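Long-range contact in Ufm1-specific protease (Caenorhabditis elegans, PDB 5EJJ), which acts as a thiol protease that cleaves at the C-terminal glycine of the ubiquitin-like modifier ufm-1 and is needed to localise certain odorant receptors to cilia: residues A[2-15]-A[40-52]. Residues are numbered along the deposited sequence; the frame is centred on the assembly and turned at random.
Sequences ELWFIDAQAMFQNY and RKARKQVIHVLFA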
ATOM      1  N   GLU A   2      12.032  20.902 -23.375  1.00 69.99           N
ATOM      2  CA  GLU A   2      12.347  20.431 -22.036  1.00 62.32           C
ATOM      3  C   GLU A   2      11.823  18.999 -21.933  1.00 51.79           C
ATOM      4  O   GLU A   2      10.763  18.679 -22.472  1.00 47.12           O
ATOM      5  CB  GLU A   2      11.673  21.335 -21.002  1.00 53.30           C
ATOM      6  CG  GLU A   2      10.209  21.625 -21.344  1.00 53.03           C
ATOM      7  CD  GLU A   2       9.504  22.524 -20.333  1.00 57.84           C
ATOM      8  OE1 GLU A   2       8.255  22.487 -20.279  1.00 57.25           O
ATOM      9  OE2 GLU A   2      10.183  23.278 -19.604  1.00 61.74           O
ATOM     10  N   LEU A   3      12.561  18.126 -21.263  1.00 43.41           N
ATOM     11  CA  LEU A   3      12.144  16.732 -21.183  1.00 39.66           C
ATOM     12  C   LEU A   3      11.334  16.428 -19.938  1.00 32.33           C
ATOM     13  O   LEU A   3      11.810  16.595 -18.820  1.00 32.06           O
ATOM     14  CB  LEU A   3      13.348  15.800 -21.181  1.00 45.15           C
ATOM     15  CG  LEU A   3      14.246  15.820 -22.400  1.00 43.88           C
ATOM     16  CD1 LEU A   3      15.231  14.661 -22.279  1.00 25.59           C
ATOM     17  CD2 LEU A   3      13.372  15.756 -23.664  1.00 47.32           C
ATOM     18  N   TRP A   4      10.120  15.952 -20.151  1.00 27.06           N
ATOM     19  CA  TRP A   4       9.318  15.414 -19.083  1.00 22.16           C
ATOM     20  C   TRP A   4       9.312  13.922 -19.208  1.00 20.75           C
ATOM     21  O   TRP A   4       9.442  13.387 -20.300  1.00 24.11           O
ATOM     22  CB  TRP A   4       7.902  15.949 -19.168  1.00 22.17           C
ATOM     23  CG  TRP A   4       7.825  17.310 -18.626  1.00 25.36           C
ATOM     24  CD1 TRP A   4       8.191  18.458 -19.252  1.00 29.50           C
ATOM     25  CD2 TRP A   4       7.391  17.679 -17.321  1.00 26.31           C
ATOM     26  NE1 TRP A   4       7.992  19.530 -18.427  1.00 28.57           N
ATOM     27  CE2 TRP A   4       7.501  19.083 -17.231  1.00 28.64           C
ATOM     28  CE3 TRP A   4       6.900  16.964 -16.222  1.00 22.79           C
ATOM     29  CZ2 TRP A   4       7.145  19.792 -16.083  1.00 26.66           C
ATOM     30  CZ3 TRP A   4       6.542  17.668 -15.085  1.00 22.16           C
ATOM     31  CH2 TRP A   4       6.668  19.072 -15.027  1.00 25.59           C
ATOM     32  N   PHE A   5       9.176  13.253 -18.075  1.00 18.86           N
ATOM     33  CA  PHE A   5       9.132  11.814 -18.040  1.00 15.23           C
ATOM     34  C   PHE A   5       7.831  11.380 -17.423  1.00 12.51           C
ATOM     35  O   PHE A   5       7.312  12.030 -16.519  1.00 11.58           O
ATOM     36  CB  PHE A   5      10.315  11.291 -17.250  1.00 19.03           C
ATOM     37  CG  PHE A   5      11.631  11.660 -17.860  1.00 27.70           C
ATOM     38  CD1 PHE A   5      12.165  12.936 -17.677  1.00 26.68           C
ATOM     39  CD2 PHE A   5      12.328  10.741 -18.649  1.00 26.46           C
ATOM     40  CE1 PHE A   5      13.377  13.291 -18.264  1.00 27.08           C
ATOM     41  CE2 PHE A   5      13.536  11.082 -19.228  1.00 21.81           C
ATOM     42  CZ  PHE A   5      14.063  12.363 -19.038  1.00 26.10           C
ATOM     43  N   ILE A   6       7.292  10.283 -17.932  1.00 12.61           N
ATOM     44  CA  ILE A   6       6.024   9.779 -17.454  1.00 12.13           C
ATOM     45  C   ILE A   6       5.989   8.253 -17.545  1.00 16.18           C
ATOM     46  O   ILE A   6       6.686   7.639 -18.370  1.00 15.08           O
ATOM     47  CB  ILE A   6       4.890  10.405 -18.262  1.00 11.15           C
ATOM     48  CG1 ILE A   6       3.535  10.095 -17.644  1.00 11.61           C
ATOM     49  CG2 ILE A   6       4.979   9.988 -19.710  1.00 11.75           C
ATOM     50  CD1 ILE A   6       2.386  10.775 -18.372  1.00 11.93           C
ATOM     51  N   ASP A   7       5.212   7.630 -16.665  1.00 16.27           N
ATOM     52  CA  ASP A   7       4.950   6.212 -16.805  1.00 14.48           C
ATOM     53  C   ASP A   7       3.598   6.053 -17.483  1.00 18.08           C
ATOM     54  O   ASP A   7       2.555   6.027 -16.809  1.00 18.41           O
ATOM     55  CB  ASP A   7       4.977   5.536 -15.448  1.00 16.63           C
ATOM     56  CG  ASP A   7       4.875   4.018 -15.531  1.00 21.53           C
ATOM     57  OD1 ASP A   7       4.222   3.493 -16.460  1.00 21.24           O
ATOM     58  OD2 ASP A   7       5.442   3.345 -14.632  1.00 27.64           O
ATOM     59  N   ALA A   8       3.622   5.956 -18.818  1.00 16.99           N
ATOM     60  CA  ALA A   8       2.400   5.824 -19.605  1.00 14.25           C
ATOM     61  C   ALA A   8       1.541   4.590 -19.274  1.00 16.55           C
ATOM     62  O   ALA A   8       0.323   4.691 -19.269  1.00 15.71           O
ATOM     63  CB  ALA A   8       2.711   5.877 -21.053  1.00 13.79           C
ATOM     64  N   GLN A   9       2.156   3.441 -18.994  1.00 19.47           N
ATOM     65  CA  GLN A   9       1.372   2.257 -18.620  1.00 19.32           C
ATOM     66  C   GLN A   9       0.517   2.595 -17.427  1.00 20.52           C
ATOM     67  O   GLN A   9      -0.701   2.354 -17.426  1.00 20.66           O
ATOM     68  CB  GLN A   9       2.244   1.050 -18.247  1.00 21.16           C
ATOM     69  CG  GLN A   9       3.226   0.539 -19.309  1.00 31.92           C
ATOM     70  CD  GLN A   9       2.550   0.002 -20.573  1.00 43.73           C
ATOM     71  OE1 GLN A   9       1.315   0.081 -20.726  1.00 35.87           O
ATOM     72  NE2 GLN A   9       3.364  -0.541 -21.494  1.00 38.48           N
ATOM     73  N   ALA A  10       1.173   3.166 -16.413  1.00 21.77           N
ATOM     74  CA  ALA A  10       0.539   3.513 -15.145  1.00 12.66           C
ATOM     75  C   ALA A  10      -0.668   4.408 -15.417  1.00 15.40           C
ATOM     76  O   ALA A  10      -1.772   4.138 -14.934  1.00 15.03           O
ATOM     77  CB  ALA A  10       1.524   4.178 -14.258  1.00  8.22           C
ATOM     78  N   MET A  11      -0.453   5.441 -16.239  1.00 18.95           N
ATOM     79  CA  MET A  11      -1.519   6.336 -16.702  1.00 14.68           C
ATOM     80  C   MET A  11      -2.693   5.595 -17.317  1.00 18.06           C
ATOM     81  O   MET A  11      -3.814   5.792 -16.876  1.00 20.02           O
ATOM     82  CB  MET A  11      -0.984   7.336 -17.716  1.00 11.53           C
ATOM     83  CG  MET A  11      -2.066   8.237 -18.304  1.00 13.03           C
ATOM     84  SD  MET A  11      -1.447   9.455 -19.510  1.00 15.56           S
ATOM     85  CE  MET A  11      -0.785   8.396 -20.793  1.00 17.12           C
ATOM     86  N   PHE A  12      -2.431   4.758 -18.332  1.00 17.52           N
ATOM     87  CA  PHE A  12      -3.462   3.959 -19.004  1.00 17.06           C
ATOM     88  C   PHE A  12      -4.265   3.152 -18.006  1.00 21.80           C
ATOM     89  O   PHE A  12      -5.499   3.104 -18.060  1.00 24.22           O
ATOM     90  CB  PHE A  12      -2.837   2.981 -20.000  1.00 20.38           C
ATOM     91  CG  PHE A  12      -2.145   3.644 -21.147  1.00 20.99           C
ATOM     92  CD1 PHE A  12      -2.624   4.847 -21.662  1.00 23.35           C
ATOM     93  CD2 PHE A  12      -1.007   3.086 -21.696  1.00 18.31           C
ATOM     94  CE1 PHE A  12      -1.980   5.486 -22.708  1.00 22.44           C
ATOM     95  CE2 PHE A  12      -0.358   3.716 -22.741  1.00 21.85           C
ATOM     96  CZ  PHE A  12      -0.850   4.922 -23.250  1.00 21.74           C
ATOM     97  N   GLN A  13      -3.556   2.506 -17.093  1.00 20.38           N
ATOM     98  CA  GLN A  13      -4.211   1.734 -16.059  1.00 19.70           C
ATOM     99  C   GLN A  13      -5.108   2.598 -15.180  1.00 21.11           C
ATOM    100  O   GLN A  13      -6.097   2.123 -14.640  1.00 24.24           O
ATOM    101  CB  GLN A  13      -3.174   1.057 -15.188  1.00 19.85           C
ATOM    102  CG  GLN A  13      -3.792   0.214 -14.120  1.00 21.76           C
ATOM    103  CD  GLN A  13      -4.569  -0.910 -14.716  1.00 25.76           C
ATOM    104  OE1 GLN A  13      -4.162  -1.482 -15.730  1.00 30.46           O
ATOM    105  NE2 GLN A  13      -5.703  -1.237 -14.110  1.00 21.47           N
ATOM    106  N   ASN A  14      -4.763   3.865 -15.003  1.00 19.13           N
ATOM    107  CA  ASN A  14      -5.611   4.706 -14.184  1.00 17.28           C
ATOM    108  C   ASN A  14      -6.913   4.989 -14.901  1.00 17.57           C
ATOM    109  O   ASN A  14      -7.982   4.874 -14.306  1.00 18.48           O
ATOM    110  CB  ASN A  14      -4.909   5.995 -13.807  1.00 18.29           C
ATOM    111  CG  ASN A  14      -4.125   5.885 -12.510  1.00 15.99           C
ATOM    112  OD1 ASN A  14      -4.105   4.844 -11.843  1.00 15.80           O
ATOM    113  ND2 ASN A  14      -3.461   6.976 -12.150  1.00 17.34           N
ATOM    114  N   TYR A  15      -6.819   5.341 -16.183  1.00 17.88           N
ATOM    115  CA  TYR A  15      -7.996   5.520 -17.036  1.00 21.64           C
ATOM    116  C   TYR A  15      -8.840   4.264 -17.030  1.00 28.22           C
ATOM    117  O   TYR A  15     -10.074   4.318 -16.968  1.00 29.48           O
ATOM    118  CB  TYR A  15      -7.597   5.797 -18.469  1.00 21.32           C
ATOM    119  CG  TYR A  15      -8.784   6.044 -19.372  1.00 27.05           C
ATOM    120  CD1 TYR A  15      -9.426   4.994 -20.006  1.00 28.92           C
ATOM    121  CD2 TYR A  15      -9.250   7.341 -19.605  1.00 29.58           C
ATOM    122  CE1 TYR A  15     -10.511   5.213 -20.839  1.00 39.38           C
ATOM    123  CE2 TYR A  15     -10.333   7.578 -20.438  1.00 36.48           C
ATOM    124  CZ  TYR A  15     -10.970   6.503 -21.056  1.00 47.90           C
ATOM    125  OH  TYR A  15     -12.060   6.719 -21.893  1.00 47.67           O
ATOM    126  N   ARG A  40       6.761  15.590  -9.821  1.00 10.04           N
ATOM    127  CA  ARG A  40       7.901  16.258  -9.236  1.00 11.01           C
ATOM    128  C   ARG A  40       8.401  17.342 -10.204  1.00 16.00           C
ATOM    129  O   ARG A  40       9.156  17.067 -11.140  1.00 19.33           O
ATOM    130  CB  ARG A  40       8.985  15.232  -8.923  1.00 12.08           C
ATOM    131  CG  ARG A  40       8.548  14.161  -7.931  1.00 13.05           C
ATOM    132  CD  ARG A  40       9.592  13.040  -7.761  1.00 12.42           C
ATOM    133  NE  ARG A  40       9.150  12.071  -6.759  1.00 12.71           N
ATOM    134  CZ  ARG A  40       9.307  10.755  -6.856  1.00 13.54           C
ATOM    135  NH1 ARG A  40       9.898  10.234  -7.920  1.00 15.52           N
ATOM    136  NH2 ARG A  40       8.881   9.962  -5.878  1.00 10.74           N
ATOM    137  N   LYS A  41       7.953  18.574  -9.967  1.00 17.45           N
ATOM    138  CA  LYS A  41       8.133  19.698 -10.884  1.00 16.38           C
ATOM    139  C   LYS A  41       9.569  20.008 -11.231  1.00 15.76           C
ATOM    140  O   LYS A  41       9.858  20.376 -12.351  1.00 19.27           O
ATOM    141  CB  LYS A  41       7.481  20.953 -10.309  1.00 19.14           C
ATOM    142  CG  LYS A  41       7.301  22.090 -11.295  1.00 21.00           C
ATOM    143  CD  LYS A  41       6.118  22.926 -10.844  1.00 24.59           C
ATOM    144  CE  LYS A  41       6.226  24.395 -11.222  1.00 33.43           C
ATOM    145  NZ  LYS A  41       5.456  25.205 -10.211  1.00 34.50           N
ATOM    146  N   ALA A  42      10.476  19.880 -10.279  1.00 18.13           N
ATOM    147  CA  ALA A  42      11.861  20.256 -10.550  1.00 17.52           C
ATOM    148  C   ALA A  42      12.469  19.300 -11.556  1.00 19.87           C
ATOM    149  O   ALA A  42      13.067  19.731 -12.543  1.00 21.80           O
ATOM    150  CB  ALA A  42      12.681  20.271  -9.281  1.00 17.82           C
ATOM    151  N   ARG A  43      12.296  17.999 -11.320  1.00 21.24           N
ATOM    152  CA  ARG A  43      12.904  17.012 -12.205  1.00 25.41           C
ATOM    153  C   ARG A  43      12.004  16.586 -13.355  1.00 20.50           C
ATOM    154  O   ARG A  43      12.302  15.625 -14.051  1.00 22.16           O
ATOM    155  CB  ARG A  43      13.463  15.802 -11.443  1.00 26.49           C
ATOM    156  CG  ARG A  43      12.453  14.914 -10.820  1.00 20.53           C
ATOM    157  CD  ARG A  43      13.165  13.947  -9.895  1.00 23.31           C
ATOM    158  NE  ARG A  43      13.577  12.706 -10.549  1.00 29.11           N
ATOM    159  CZ  ARG A  43      13.613  11.528  -9.922  1.00 35.53           C
ATOM    160  NH1 ARG A  43      13.258  11.453  -8.643  1.00 33.62           N
ATOM    161  NH2 ARG A  43      14.004  10.425 -10.560  1.00 34.89           N
ATOM    162  N   LYS A  44      10.934  17.344 -13.557  1.00 21.11           N
ATOM    163  CA  LYS A  44      10.042  17.172 -14.692  1.00 21.83           C
ATOM    164  C   LYS A  44       9.639  15.722 -14.882  1.00 23.39           C
ATOM    165  O   LYS A  44       9.782  15.167 -15.976  1.00 19.25           O
ATOM    166  CB  LYS A  44      10.666  17.743 -15.945  1.00 20.53           C
ATOM    167  CG  LYS A  44      10.703  19.246 -15.916  1.00 26.40           C
ATOM    168  CD  LYS A  44      11.367  19.805 -17.158  1.00 35.69           C
ATOM    169  CE  LYS A  44      10.855  21.204 -17.478  1.00 35.99           C
ATOM    170  NZ  LYS A  44      11.428  22.252 -16.591  1.00 40.32           N
ATOM    171  N   GLN A  45       9.132  15.132 -13.792  1.00 20.70           N
ATOM    172  CA  GLN A  45       8.771  13.719 -13.742  1.00 15.82           C
ATOM    173  C   GLN A  45       7.331  13.539 -13.259  1.00 11.99           C
ATOM    174  O   GLN A  45       7.018  13.876 -12.138  1.00 13.28           O
ATOM    175  CB  GLN A  45       9.736  12.977 -12.821  1.00 12.59           C
ATOM    176  CG  GLN A  45       9.512  11.497 -12.801  1.00 12.18           C
ATOM    177  CD  GLN A  45      10.273  10.832 -11.699  1.00 14.76           C
ATOM    178  OE1 GLN A  45      10.367  11.356 -10.601  1.00 14.15           O
ATOM    179  NE2 GLN A  45      10.827   9.665 -11.981  1.00 20.58           N
ATOM    180  N   VAL A  46       6.448  13.028 -14.105  1.00 11.35           N
ATOM    181  CA  VAL A  46       5.048  12.885 -13.720  1.00 10.11           C
ATOM    182  C   VAL A  46       4.883  11.669 -12.827  1.00  9.58           C
ATOM    183  O   VAL A  46       5.378  10.618 -13.154  1.00 11.57           O
ATOM    184  CB  VAL A  46       4.153  12.726 -14.971  1.00  9.65           C
ATOM    185  CG1 VAL A  46       2.748  12.373 -14.578  1.00 10.30           C
ATOM    186  CG2 VAL A  46       4.162  14.000 -15.795  1.00 11.11           C
ATOM    187  N   ILE A  47       4.192  11.781 -11.702  1.00 10.27           N
ATOM    188  CA  ILE A  47       4.052  10.614 -10.835  1.00  8.86           C
ATOM    189  C   ILE A  47       2.635  10.052 -10.832  1.00  9.17           C
ATOM    190  O   ILE A  47       2.461   8.845 -10.759  1.00 11.54           O
ATOM    191  CB  ILE A  47       4.499  10.911  -9.384  1.00  8.27           C
ATOM    192  CG1 ILE A  47       5.942  11.380  -9.362  1.00  8.82           C
ATOM    193  CG2 ILE A  47       4.385   9.693  -8.515  1.00  7.46           C
ATOM    194  CD1 ILE A  47       6.883  10.384  -9.894  1.00  8.82           C
ATOM    195  N   HIS A  48       1.628  10.919 -10.898  1.00  9.31           N
ATOM    196  CA  HIS A  48       0.224  10.499 -10.830  1.00  8.92           C
ATOM    197  C   HIS A  48      -0.600  11.176 -11.911  1.00 11.66           C
ATOM    198  O   HIS A  48      -0.668  12.397 -11.961  1.00 14.06           O
ATOM    199  CB  HIS A  48      -0.415  10.883  -9.498  1.00  8.80           C
ATOM    200  CG  HIS A  48       0.225  10.262  -8.296  1.00 10.28           C
ATOM    201  ND1 HIS A  48       0.172   8.910  -8.036  1.00  9.97           N
ATOM    202  CD2 HIS A  48       0.899  10.820  -7.262  1.00  9.36           C
ATOM    203  CE1 HIS A  48       0.812   8.656  -6.907  1.00 10.12           C
ATOM    204  NE2 HIS A  48       1.261   9.798  -6.415  1.00  9.50           N
ATOM    205  N   VAL A  49      -1.241  10.398 -12.772  1.00 14.11           N
ATOM    206  CA  VAL A  49      -2.214  10.969 -13.678  1.00 11.65           C
ATOM    207  C   VAL A  49      -3.608  10.597 -13.192  1.00 13.05           C
ATOM    208  O   VAL A  49      -3.982   9.427 -13.160  1.00 12.95           O
ATOM    209  CB  VAL A  49      -1.980  10.513 -15.106  1.00 10.98           C
ATOM    210  CG1 VAL A  49      -3.035  11.104 -16.004  1.00 12.43           C
ATOM    211  CG2 VAL A  49      -0.606  10.955 -15.562  1.00 10.34           C
ATOM    212  N   LEU A  50      -4.373  11.590 -12.763  1.00 15.74           N
ATOM    213  CA  LEU A  50      -5.690  11.292 -12.215  1.00 15.75           C
ATOM    214  C   LEU A  50      -6.832  11.739 -13.125  1.00 19.42           C
ATOM    215  O   LEU A  50      -6.990  12.927 -13.412  1.00 21.49           O
ATOM    216  CB  LEU A  50      -5.834  11.862 -10.818  1.00 12.32           C
ATOM    217  CG  LEU A  50      -4.913  11.166  -9.816  1.00 13.23           C
ATOM    218  CD1 LEU A  50      -4.997  11.832  -8.427  1.00  8.64           C
ATOM    219  CD2 LEU A  50      -5.203   9.652  -9.749  1.00 11.16           C
ATOM    220  N   PHE A  51      -7.615  10.768 -13.590  1.00 19.97           N
ATOM    221  CA  PHE A  51      -8.733  11.042 -14.480  1.00 21.44           C
ATOM    222  C   PHE A  51     -10.010  11.331 -13.687  1.00 23.53           C
ATOM    223  O   PHE A  51     -10.206  10.816 -12.575  1.00 24.70           O
ATOM    224  CB  PHE A  51      -8.946   9.861 -15.429  1.00 19.17           C
ATOM    225  CG  PHE A  51      -7.820   9.646 -16.380  1.00 16.89           C
ATOM    226  CD1 PHE A  51      -6.823   8.736 -16.095  1.00 17.63           C
ATOM    227  CD2 PHE A  51      -7.744  10.363 -17.555  1.00 21.25           C
ATOM    228  CE1 PHE A  51      -5.765   8.533 -16.979  1.00 17.92           C
ATOM    229  CE2 PHE A  51      -6.678  10.177 -18.446  1.00 22.28           C
ATOM    230  CZ  PHE A  51      -5.690   9.265 -18.156  1.00 18.97           C
ATOM    231  N   ALA A  52     -10.877  12.155 -14.271  1.00 26.36           N
ATOM    232  CA  ALA A  52     -12.151  12.510 -13.652  1.00 30.02           C
ATOM    233  C   ALA A  52     -13.195  12.941 -14.684  1.00 36.83           C
ATOM    234  O   ALA A  52     -12.862  13.592 -15.690  1.00 35.24           O
ATOM    235  CB  ALA A  52     -11.953  13.618 -12.645  1.00 30.55           C
TER
HETATM  236  O   HOH W   1       4.121   8.239 -14.027  1.00 14.48           O
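With chi1 of W4 at -79°, the indole CG sits beside its own backbone N, and the ring lies under K44 CA and CB: K44 CB is over the centre of one face, while K44 CA is 3.6 Å from the centroid of the six-membered ring, a CH-pi contact over the face. The K44 torsion (chi1 -71°) then carries the lysine chain on across that face, with K44 CG 3.5 Å from W4 CE2, and onward to E2. There K44 NZ forms a salt bridge with E2 OE2 (3.4 Å); W4 NE1 donates weakly to E2 OE1, so the carboxylate spans indole and ammonium. F93 meets W4 edge-to-face.

Parallel pairing of strand 4-6 with strand 45-52 is limited to one bridge, F5 with Q45. F5 N donates to K44 O (2.9 Å) and V46 N to F5 O (2.8 Å), and the side chains of I6 and V46 lie alongside each other. Further on, a water takes over, accepting from D7 N and donating to V46 O.

Helix 8-15 continues the contact through M11, N14 and Y15. M11 CG meets V49 CG1 at 3.8 Å. N14 ND2 reaches V49 O (2.7 Å), the acceptor lying in its amide plane. The edge of Y15 points at the face of F51, centroids 5.3 Å apart and planes at 89°, a T-shaped pair, with Y15 CB over the same ring.

Strand 4-6 also pairs in parallel with 117-119, and L79 of strand 74-81, next but one in the sheet, touches V49 and F51. Strand 4-6 thus joins the edge of the mixed sheet through the single F5-Q45 bridge, and helix 8-15 packs beside strand 45-52, in the region of the N-terminal MPN domain.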